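Local structure of HTH-type transcriptional regulator mcbR (Escherichia coli UMEA 3718-1, 4P9F) at residues A[38-42]-A[43-47]; A[16-20]-A[21-25]; A[108-111]-A[112-115]. The protein represses expression of McbA by binding its promoter region, which prevents colanic acid overproduction and mucoidy and is important for biofilm formation. All blocks are in the same frame, centred on the assembly; numbering follows the deposited sequence.

Interaction 2 comes first along the chain, at the C-terminal end of helix 6-19; interaction 1 follows, at the turn between helices 31-38 and 42-54; interaction 3 comes last, midway along helix 100-119. The first two belong to the N-terminal GntR-family DNA-binding region, where their centres are about 19 Å apart and their nearest atoms about 9 Å apart. Interaction 3 lies in the helical FCD domain, its centre about 22 Å from that of interaction 2 and about 35 Å from that of interaction 1. Interaction 2 is the intermediate site: its helix end and loop also touch helices 122-138, 143-156 and 161-166, so it joins the DNA-binding region to the helices of the FCD domain.

Interaction 1 (A[38-42]-A[43-47]); sequences LGMSI and TPVRE
In the helix-turn-helix DNA-binding motif, I42 and R46 meet across the first turn of the second helix, 42-54. R46 N donates to I42 O at 2.7 Å, and the N-H points almost straight at the oxygen, with an angle of 176°. The two side chains cross at about a right angle. The arginine bends back at chi3 (64°), which brings NH1 to 3.7 Å from I42 CG2. Beyond this contact, R46 NH2 has a long, weak ion pair with E47 OE2 of the second subunit.

Helix 31-38 ends just upstream in a Schellman motif with G39 at positive phi, and S41 then leads into helix 42-54, probably the recognition helix, as in other GntR regulators. There S41 O faces the start of the new helix: P44 CD lies 3.2 Å from it and V45 CG2 3.6 Å. M40, modelled as selenomethionine, runs extended alongside the proline, its SE 4.2 Å from P44 CG and its CB equally far from V45 CG2. Further out, L38 CD1 approaches V45 CG2 at 4.4 Å. L38 and M40 continue onto V10 of helix 6-19, while P44 packs on L6 and T7.

Interaction 2 (A[16-20]-A[21-25]); sequences HQLSI and GALKP
G21 and A22 close helix 6-19 over Q17 and L18 in a Schellman motif, and L23 lays its side chain against the last turn as the chain leaves. G21 is the C-prime residue; its positive phi (75°) turns the backbone so that two successive N-H groups point back at the helix. A22 N donates to Q17 O at 3.0 Å, approaching nearly in line with the carbonyl. G21 N reaches L18 O at 3.1 Å, this time from above the carbonyl plane, 57° out of it.

Past the reversal, A22 turns its methyl to the helix. CB stands 3.3 Å from Q17 NE2, because the glutamine chain bends at chi2 (-62°) and brings the NE2 end of its amide against the methyl. On another side of A22, the side chain of I20 touches the same CB.

L23 adds the leucine contact. Its CG is anti to its own carbonyl carbon, which sends CD1 onto L18, 3.6 Å from CD2, with the two leucines crossing at a slant; L23 CG meanwhile rests against Q17 CB. Both leucines also touch V68, and L18 goes on to V154 of helix 143-156.

The loop is tied to the helices of the FCD domain by polar bonds as well: I20 O to Y164 OH and G21 O to H161 ND1, both partners in helix 161-166. Between the helix end and the departing loop sits a water 2.8 Å from L18 O, to which it probably donates, and this water accepts from L23 N at 2.9 Å.

Interaction 3 (A[108-111]-A[112-115]); sequences ELLE and KLQQ
K112 leans back over E108 and Q115 over E111, each laying its aliphatic carbons beside a carbonyl oxygen of the preceding turn of helix 100-119. In K112, CG is anti to the carbonyl carbon (chi1 -68°), which brings it to 3.4 Å from E108 O, while CB lies against L109 O. The chain then bends at chi2 and carries the ammonium away from the contact. Q115 has much the same first torsion but stays extended: its CG comes to 3.1 Å from E111 O, and the amide lies alongside the turn, with NE2 4.3 Å from E111 CB.

L110 and L113, with L109 beside them, face the neighbouring helices. L110 CD1 and L113 CD2 meet loosely at 4.4 Å, and both leucines pack on Y179 of helix 177-187. Helix 122-138 takes up the neighbouring side, with F132 against L109 and L110 and V128 against K112 and L113. All this belongs to the all-helical FCD domain.

Four regular i to i+4 backbone bonds join 108-111 to 112-115, from K112 N to E108 O at 3.1 Å down to Q115 N to E111 O at 3.0 Å. With no salt bridge between the two halves and the lysine's ammonium led away, cohesion here rests on these backbone bonds and on leucines packed against neighbouring helices, rather than on paired charges.

Interaction 1 (A[38-42]-A[43-47])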
ATOM      1  N   LEU A  38     -27.102   3.927 -10.185  1.00 28.09           N
ATOM      2  CA  LEU A  38     -27.015   2.577  -9.626  1.00 25.63           C
ATOM      3  C   LEU A  38     -28.328   2.110  -9.013  1.00 29.98           C
ATOM      4  O   LEU A  38     -28.429   0.973  -8.529  1.00 32.11           O
ATOM      5  CB  LEU A  38     -25.908   2.510  -8.563  1.00 31.31           C
ATOM      6  CG  LEU A  38     -24.506   2.856  -9.079  1.00 30.58           C
ATOM      7  CD1 LEU A  38     -23.464   2.735  -7.997  1.00 34.66           C
ATOM      8  CD2 LEU A  38     -24.155   1.992 -10.286  1.00 30.86           C
ATOM      9  N   GLY A  39     -29.331   2.986  -9.024  1.00 25.21           N
ATOM     10  CA  GLY A  39     -30.629   2.668  -8.438  1.00 24.32           C
ATOM     11  C   GLY A  39     -30.533   2.393  -6.946  1.00 28.50           C
ATOM     12  O   GLY A  39     -31.264   1.551  -6.423  1.00 29.78           O
HETATM   13  N   MSE A  40     -29.636   3.112  -6.268  1.00 23.72           N
HETATM   14  CA  MSE A  40     -29.379   2.903  -4.841  1.00 25.24           C
HETATM   15  C   MSE A  40     -29.656   4.121  -3.996  1.00 29.17           C
HETATM   16  O   MSE A  40     -29.712   5.236  -4.498  1.00 25.73           O
HETATM   17  CB  MSE A  40     -27.921   2.517  -4.589  1.00 26.61           C
HETATM   18  CG  MSE A  40     -27.556   1.139  -5.045  1.00 37.19           C
HETATM   19 SE   MSE A  40     -25.689   0.777  -4.598  0.81 35.09          SE
HETATM   20  CE  MSE A  40     -25.580  -0.926  -5.532  1.00 29.66           C
ATOM     21  N   SER A  41     -29.763   3.893  -2.689  1.00 35.03           N
ATOM     22  CA  SER A  41     -29.705   4.964  -1.703  1.00 34.50           C
ATOM     23  C   SER A  41     -28.357   5.667  -1.751  1.00 30.84           C
ATOM     24  O   SER A  41     -27.347   5.082  -2.144  1.00 22.31           O
ATOM     25  CB  SER A  41     -29.957   4.430  -0.293  1.00 29.95           C
ATOM     26  OG  SER A  41     -31.198   3.762  -0.268  1.00 45.04           O
ATOM     27  N   ILE A  42     -28.363   6.940  -1.384  1.00 26.63           N
ATOM     28  CA  ILE A  42     -27.139   7.727  -1.235  1.00 29.82           C
ATOM     29  C   ILE A  42     -26.121   7.100  -0.282  1.00 25.97           C
ATOM     30  O   ILE A  42     -24.901   7.185  -0.492  1.00 23.93           O
ATOM     31  CB  ILE A  42     -27.483   9.142  -0.677  1.00 41.49           C
ATOM     32  CG1 ILE A  42     -28.263   9.945  -1.697  1.00 45.09           C
ATOM     33  CG2 ILE A  42     -26.233   9.923  -0.366  1.00 44.43           C
ATOM     34  CD1 ILE A  42     -27.525  10.126  -2.966  1.00 37.36           C
ATOM     35  N   THR A  43     -26.633   6.488   0.782  1.00 21.58           N
ATOM     36  CA  THR A  43     -25.772   6.011   1.870  1.00 28.72           C
ATOM     37  C   THR A  43     -24.631   5.060   1.462  1.00 27.17           C
ATOM     38  O   THR A  43     -23.477   5.362   1.744  1.00 28.13           O
ATOM     39  CB  THR A  43     -26.611   5.344   2.970  1.00 31.74           C
ATOM     40  OG1 THR A  43     -27.559   6.297   3.465  1.00 34.72           O
ATOM     41  CG2 THR A  43     -25.714   4.868   4.097  1.00 35.55           C
ATOM     42  N   PRO A  44     -24.932   3.940   0.767  1.00 22.73           N
ATOM     43  CA  PRO A  44     -23.760   3.105   0.431  1.00 25.44           C
ATOM     44  C   PRO A  44     -22.849   3.735  -0.633  1.00 25.33           C
ATOM     45  O   PRO A  44     -21.652   3.477  -0.635  1.00 23.75           O
ATOM     46  CB  PRO A  44     -24.381   1.808  -0.113  1.00 24.00           C
ATOM     47  CG  PRO A  44     -25.746   2.222  -0.644  1.00 25.47           C
ATOM     48  CD  PRO A  44     -26.206   3.342   0.308  1.00 24.77           C
ATOM     49  N   VAL A  45     -23.411   4.575  -1.492  1.00 27.11           N
ATOM     50  CA  VAL A  45     -22.629   5.245  -2.539  1.00 21.70           C
ATOM     51  C   VAL A  45     -21.680   6.261  -1.916  1.00 24.20           C
ATOM     52  O   VAL A  45     -20.476   6.247  -2.191  1.00 21.67           O
ATOM     53  CB  VAL A  45     -23.555   5.920  -3.566  1.00 19.13           C
ATOM     54  CG1 VAL A  45     -22.727   6.665  -4.622  1.00 21.13           C
ATOM     55  CG2 VAL A  45     -24.430   4.834  -4.219  1.00 18.84           C
ATOM     56  N   ARG A  46     -22.216   7.118  -1.038  1.00 19.62           N
ATOM     57  CA  ARG A  46     -21.364   8.072  -0.323  1.00 23.55           C
ATOM     58  C   ARG A  46     -20.267   7.373   0.498  1.00 25.26           C
ATOM     59  O   ARG A  46     -19.113   7.816   0.498  1.00 19.82           O
ATOM     60  CB  ARG A  46     -22.202   8.963   0.599  1.00 25.17           C
ATOM     61  CG  ARG A  46     -21.364  10.062   1.284  1.00 34.33           C
ATOM     62  CD  ARG A  46     -22.146  10.820   2.368  1.00 47.88           C
ATOM     63  NE  ARG A  46     -22.513   9.929   3.462  1.00 58.47           N
ATOM     64  CZ  ARG A  46     -23.754   9.521   3.716  1.00 66.10           C
ATOM     65  NH1 ARG A  46     -24.768   9.960   2.979  1.00 64.61           N
ATOM     66  NH2 ARG A  46     -23.985   8.691   4.724  1.00 70.30           N
ATOM     67  N   GLU A  47     -20.606   6.276   1.181  1.00 29.01           N
ATOM     68  CA  GLU A  47     -19.595   5.577   1.977  1.00 28.10           C
ATOM     69  C   GLU A  47     -18.472   5.000   1.120  1.00 22.97           C
ATOM     70  O   GLU A  47     -17.293   5.016   1.517  1.00 24.44           O
ATOM     71  CB  GLU A  47     -20.207   4.438   2.810  1.00 27.38           C
ATOM     72  CG  GLU A  47     -21.121   4.898   3.920  1.00 38.30           C
ATOM     73  CD  GLU A  47     -21.673   3.737   4.747  1.00 59.62           C
ATOM     74  OE1 GLU A  47     -21.539   2.564   4.327  1.00 63.31           O
ATOM     75  OE2 GLU A  47     -22.252   4.002   5.819  1.00 65.11           O
TER

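Interaction 2 (A[16-20]-A[21-25])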
ATOM      1  N   HIS A  16     -12.337  -0.514  -9.782  1.00 24.02           N
ATOM      2  CA  HIS A  16     -12.155  -1.103 -11.103  1.00 25.83           C
ATOM      3  C   HIS A  16     -12.148  -0.021 -12.183  1.00 21.08           C
ATOM      4  O   HIS A  16     -11.241   0.026 -13.008  1.00 24.57           O
ATOM      5  CB  HIS A  16     -13.248  -2.151 -11.375  1.00 31.10           C
ATOM      6  CG  HIS A  16     -13.064  -2.886 -12.669  1.00 37.87           C
ATOM      7  ND1 HIS A  16     -13.683  -2.500 -13.836  1.00 42.78           N
ATOM      8  CD2 HIS A  16     -12.259  -3.926 -13.000  1.00 39.36           C
ATOM      9  CE1 HIS A  16     -13.314  -3.304 -14.822  1.00 34.68           C
ATOM     10  NE2 HIS A  16     -12.446  -4.174 -14.340  1.00 38.64           N
ATOM     11  N   GLN A  17     -13.136   0.873 -12.139  1.00 17.64           N
ATOM     12  CA  GLN A  17     -13.235   1.988 -13.081  1.00 20.36           C
ATOM     13  C   GLN A  17     -11.988   2.878 -13.038  1.00 26.68           C
ATOM     14  O   GLN A  17     -11.445   3.238 -14.075  1.00 29.14           O
ATOM     15  CB  GLN A  17     -14.461   2.855 -12.755  1.00 24.10           C
ATOM     16  CG  GLN A  17     -15.790   2.157 -12.937  1.00 31.01           C
ATOM     17  CD  GLN A  17     -16.014   1.724 -14.367  1.00 44.63           C
ATOM     18  OE1 GLN A  17     -16.199   0.541 -14.647  1.00 55.52           O
ATOM     19  NE2 GLN A  17     -16.013   2.685 -15.280  1.00 40.58           N
ATOM     20  N   LEU A  18     -11.527   3.198 -11.828  1.00 28.23           N
ATOM     21  CA  LEU A  18     -10.314   4.005 -11.657  1.00 27.65           C
ATOM     22  C   LEU A  18      -9.116   3.274 -12.245  1.00 23.24           C
ATOM     23  O   LEU A  18      -8.392   3.843 -13.049  1.00 27.00           O
ATOM     24  CB  LEU A  18     -10.075   4.340 -10.181  1.00 23.84           C
ATOM     25  CG  LEU A  18     -10.987   5.415  -9.576  1.00 28.74           C
ATOM     26  CD1 LEU A  18     -10.879   5.401  -8.056  1.00 23.61           C
ATOM     27  CD2 LEU A  18     -10.642   6.826 -10.116  1.00 25.64           C
ATOM     28  N   SER A  19      -8.970   1.995 -11.901  1.00 24.49           N
ATOM     29  CA  SER A  19      -7.838   1.164 -12.306  1.00 31.66           C
ATOM     30  C   SER A  19      -7.666   0.992 -13.818  1.00 34.90           C
ATOM     31  O   SER A  19      -6.528   0.935 -14.311  1.00 30.22           O
ATOM     32  CB  SER A  19      -7.964  -0.234 -11.697  1.00 34.41           C
ATOM     33  OG  SER A  19      -7.885  -0.160 -10.290  1.00 49.39           O
ATOM     34  N   ILE A  20      -8.774   0.908 -14.547  1.00 28.15           N
ATOM     35  CA  ILE A  20      -8.699   0.688 -15.996  1.00 31.25           C
ATOM     36  C   ILE A  20      -8.685   1.994 -16.794  1.00 33.55           C
ATOM     37  O   ILE A  20      -8.756   1.980 -18.025  1.00 33.36           O
ATOM     38  CB  ILE A  20      -9.863  -0.172 -16.506  1.00 28.98           C
ATOM     39  CG1 ILE A  20     -11.188   0.583 -16.336  1.00 30.74           C
ATOM     40  CG2 ILE A  20      -9.873  -1.534 -15.810  1.00 30.57           C
ATOM     41  CD1 ILE A  20     -12.394  -0.139 -16.932  1.00 35.82           C
ATOM     42  N   GLY A  21      -8.582   3.117 -16.088  1.00 28.52           N
ATOM     43  CA  GLY A  21      -8.519   4.430 -16.720  1.00 29.98           C
ATOM     44  C   GLY A  21      -9.833   4.968 -17.268  1.00 30.86           C
ATOM     45  O   GLY A  21      -9.848   5.884 -18.099  1.00 30.70           O
ATOM     46  N   ALA A  22     -10.947   4.438 -16.772  1.00 26.48           N
ATOM     47  CA  ALA A  22     -12.268   4.855 -17.231  1.00 31.42           C
ATOM     48  C   ALA A  22     -12.656   6.240 -16.702  1.00 35.93           C
ATOM     49  O   ALA A  22     -13.508   6.915 -17.276  1.00 37.72           O
ATOM     50  CB  ALA A  22     -13.329   3.813 -16.814  1.00 29.72           C
ATOM     51  N   LEU A  23     -12.007   6.688 -15.634  1.00 31.54           N
ATOM     52  CA  LEU A  23     -12.345   7.997 -15.078  1.00 26.24           C
ATOM     53  C   LEU A  23     -11.222   8.982 -15.367  1.00 31.69           C
ATOM     54  O   LEU A  23     -10.047   8.703 -15.112  1.00 33.89           O
ATOM     55  CB  LEU A  23     -12.589   7.901 -13.569  1.00 27.21           C
ATOM     56  CG  LEU A  23     -13.696   6.907 -13.189  1.00 30.94           C
ATOM     57  CD1 LEU A  23     -13.897   6.873 -11.694  1.00 27.66           C
ATOM     58  CD2 LEU A  23     -14.983   7.242 -13.898  1.00 34.67           C
ATOM     59  N   LYS A  24     -11.593  10.142 -15.893  1.00 26.20           N
ATOM     60  CA  LYS A  24     -10.619  11.147 -16.296  1.00 30.83           C
ATOM     61  C   LYS A  24     -10.064  11.893 -15.082  1.00 33.12           C
ATOM     62  O   LYS A  24     -10.821  12.255 -14.189  1.00 25.12           O
ATOM     63  CB  LYS A  24     -11.273  12.136 -17.270  1.00 31.07           C
ATOM     64  CG  LYS A  24     -10.319  13.155 -17.868  1.00 42.80           C
ATOM     65  CD  LYS A  24     -11.021  13.949 -18.955  1.00 46.62           C
ATOM     66  CE  LYS A  24     -10.069  14.905 -19.651  1.00 50.07           C
ATOM     67  NZ  LYS A  24     -10.760  15.624 -20.759  1.00 55.48           N
ATOM     68  N   PRO A  25      -8.742  12.135 -15.058  1.00 30.30           N
ATOM     69  CA  PRO A  25      -8.150  12.958 -14.001  1.00 32.03           C
ATOM     70  C   PRO A  25      -8.908  14.276 -13.859  1.00 37.64           C
ATOM     71  O   PRO A  25      -9.267  14.889 -14.866  1.00 29.56           O
ATOM     72  CB  PRO A  25      -6.723  13.209 -14.507  1.00 34.33           C
ATOM     73  CG  PRO A  25      -6.427  12.046 -15.359  1.00 32.14           C
ATOM     74  CD  PRO A  25      -7.726  11.647 -16.011  1.00 24.82           C
TER
HETATM   75  O   HOH W   1      -9.573   6.161 -14.198  1.00 24.11           O

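Interaction 3 (A[108-111]-A[112-115])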
ATOM      1  N   GLU A 108      -5.358 -19.196 -20.684  1.00 56.49           N
ATOM      2  CA  GLU A 108      -6.675 -18.755 -21.166  1.00 54.46           C
ATOM      3  C   GLU A 108      -6.788 -17.221 -21.140  1.00 45.72           C
ATOM      4  O   GLU A 108      -7.266 -16.603 -22.090  1.00 45.20           O
ATOM      5  CB  GLU A 108      -7.804 -19.387 -20.340  1.00 51.70           C
ATOM      6  CG  GLU A 108      -7.846 -20.901 -20.369  1.00 61.45           C
ATOM      7  CD  GLU A 108      -9.013 -21.475 -19.576  1.00 79.07           C
ATOM      8  OE1 GLU A 108     -10.003 -20.740 -19.339  1.00 82.08           O
ATOM      9  OE2 GLU A 108      -8.948 -22.668 -19.208  1.00 84.11           O
ATOM     10  N   LEU A 109      -6.333 -16.606 -20.056  1.00 49.73           N
ATOM     11  CA  LEU A 109      -6.367 -15.146 -19.968  1.00 47.94           C
ATOM     12  C   LEU A 109      -5.526 -14.506 -21.079  1.00 45.43           C
ATOM     13  O   LEU A 109      -5.920 -13.502 -21.663  1.00 47.77           O
ATOM     14  CB  LEU A 109      -5.897 -14.690 -18.587  1.00 43.99           C
ATOM     15  CG  LEU A 109      -6.916 -14.890 -17.459  1.00 43.95           C
ATOM     16  CD1 LEU A 109      -6.307 -14.567 -16.119  1.00 39.42           C
ATOM     17  CD2 LEU A 109      -8.134 -14.013 -17.682  1.00 42.58           C
ATOM     18  N   LEU A 110      -4.395 -15.124 -21.408  1.00 48.92           N
ATOM     19  CA  LEU A 110      -3.523 -14.622 -22.466  1.00 41.74           C
ATOM     20  C   LEU A 110      -4.206 -14.634 -23.829  1.00 43.40           C
ATOM     21  O   LEU A 110      -4.033 -13.723 -24.645  1.00 40.37           O
ATOM     22  CB  LEU A 110      -2.243 -15.462 -22.519  1.00 45.63           C
ATOM     23  CG  LEU A 110      -0.946 -14.700 -22.741  1.00 57.67           C
ATOM     24  CD1 LEU A 110      -0.907 -13.525 -21.791  1.00 58.07           C
ATOM     25  CD2 LEU A 110       0.237 -15.611 -22.490  1.00 62.89           C
ATOM     26  N   GLU A 111      -4.992 -15.679 -24.070  1.00 47.26           N
ATOM     27  CA  GLU A 111      -5.774 -15.774 -25.300  1.00 47.59           C
ATOM     28  C   GLU A 111      -6.826 -14.665 -25.349  1.00 45.43           C
ATOM     29  O   GLU A 111      -7.044 -14.058 -26.401  1.00 46.91           O
ATOM     30  CB  GLU A 111      -6.447 -17.131 -25.410  1.00 51.61           C
ATOM     31  CG  GLU A 111      -5.469 -18.289 -25.493  1.00 59.45           C
ATOM     32  CD  GLU A 111      -6.157 -19.637 -25.551  1.00 69.25           C
ATOM     33  OE1 GLU A 111      -5.443 -20.652 -25.439  1.00 68.71           O
ATOM     34  OE2 GLU A 111      -7.402 -19.684 -25.716  1.00 76.37           O
ATOM     35  N   LYS A 112      -7.475 -14.414 -24.212  1.00 44.72           N
ATOM     36  CA  LYS A 112      -8.436 -13.314 -24.102  1.00 43.87           C
ATOM     37  C   LYS A 112      -7.756 -11.995 -24.449  1.00 43.30           C
ATOM     38  O   LYS A 112      -8.314 -11.159 -25.172  1.00 44.39           O
ATOM     39  CB  LYS A 112      -9.010 -13.228 -22.688  1.00 47.55           C
ATOM     40  CG  LYS A 112      -9.899 -14.393 -22.288  1.00 55.19           C
ATOM     41  CD  LYS A 112     -11.057 -14.570 -23.226  1.00 56.36           C
ATOM     42  CE  LYS A 112     -11.919 -15.746 -22.775  1.00 62.03           C
ATOM     43  NZ  LYS A 112     -13.170 -15.867 -23.572  1.00 70.36           N
ATOM     44  N   LEU A 113      -6.528 -11.821 -23.953  1.00 41.18           N
ATOM     45  CA  LEU A 113      -5.787 -10.585 -24.194  1.00 40.50           C
ATOM     46  C   LEU A 113      -5.516 -10.385 -25.683  1.00 44.45           C
ATOM     47  O   LEU A 113      -5.726  -9.293 -26.215  1.00 48.20           O
ATOM     48  CB  LEU A 113      -4.458 -10.582 -23.412  1.00 39.79           C
ATOM     49  CG  LEU A 113      -3.636  -9.295 -23.477  1.00 38.77           C
ATOM     50  CD1 LEU A 113      -4.459  -8.098 -22.981  1.00 43.99           C
ATOM     51  CD2 LEU A 113      -2.300  -9.409 -22.710  1.00 40.23           C
ATOM     52  N   GLN A 114      -5.070 -11.442 -26.360  1.00 49.64           N
ATOM     53  CA  GLN A 114      -4.815 -11.359 -27.795  1.00 51.14           C
ATOM     54  C   GLN A 114      -6.095 -11.009 -28.554  1.00 50.23           C
ATOM     55  O   GLN A 114      -6.089 -10.164 -29.457  1.00 48.70           O
ATOM     56  CB  GLN A 114      -4.232 -12.683 -28.312  1.00 58.75           C
ATOM     57  CG  GLN A 114      -4.166 -12.809 -29.834  1.00 66.29           C
ATOM     58  CD  GLN A 114      -3.222 -11.802 -30.478  1.00 73.94           C
ATOM     59  OE1 GLN A 114      -2.124 -11.545 -29.977  1.00 73.57           O
ATOM     60  NE2 GLN A 114      -3.646 -11.230 -31.599  1.00 77.64           N
ATOM     61  N   GLN A 115      -7.192 -11.652 -28.169  1.00 48.34           N
ATOM     62  CA  GLN A 115      -8.483 -11.406 -28.808  1.00 54.25           C
ATOM     63  C   GLN A 115      -8.855  -9.953 -28.614  1.00 50.99           C
ATOM     64  O   GLN A 115      -9.350  -9.308 -29.535  1.00 50.63           O
ATOM     65  CB  GLN A 115      -9.563 -12.325 -28.245  1.00 58.03           C
ATOM     66  CG  GLN A 115      -9.332 -13.793 -28.541  1.00 61.53           C
ATOM     67  CD  GLN A 115     -10.254 -14.678 -27.737  1.00 69.01           C
ATOM     68  OE1 GLN A 115     -11.253 -14.214 -27.180  1.00 73.36           O
ATOM     69  NE2 GLN A 115      -9.921 -15.960 -27.657  1.00 73.50           N
TER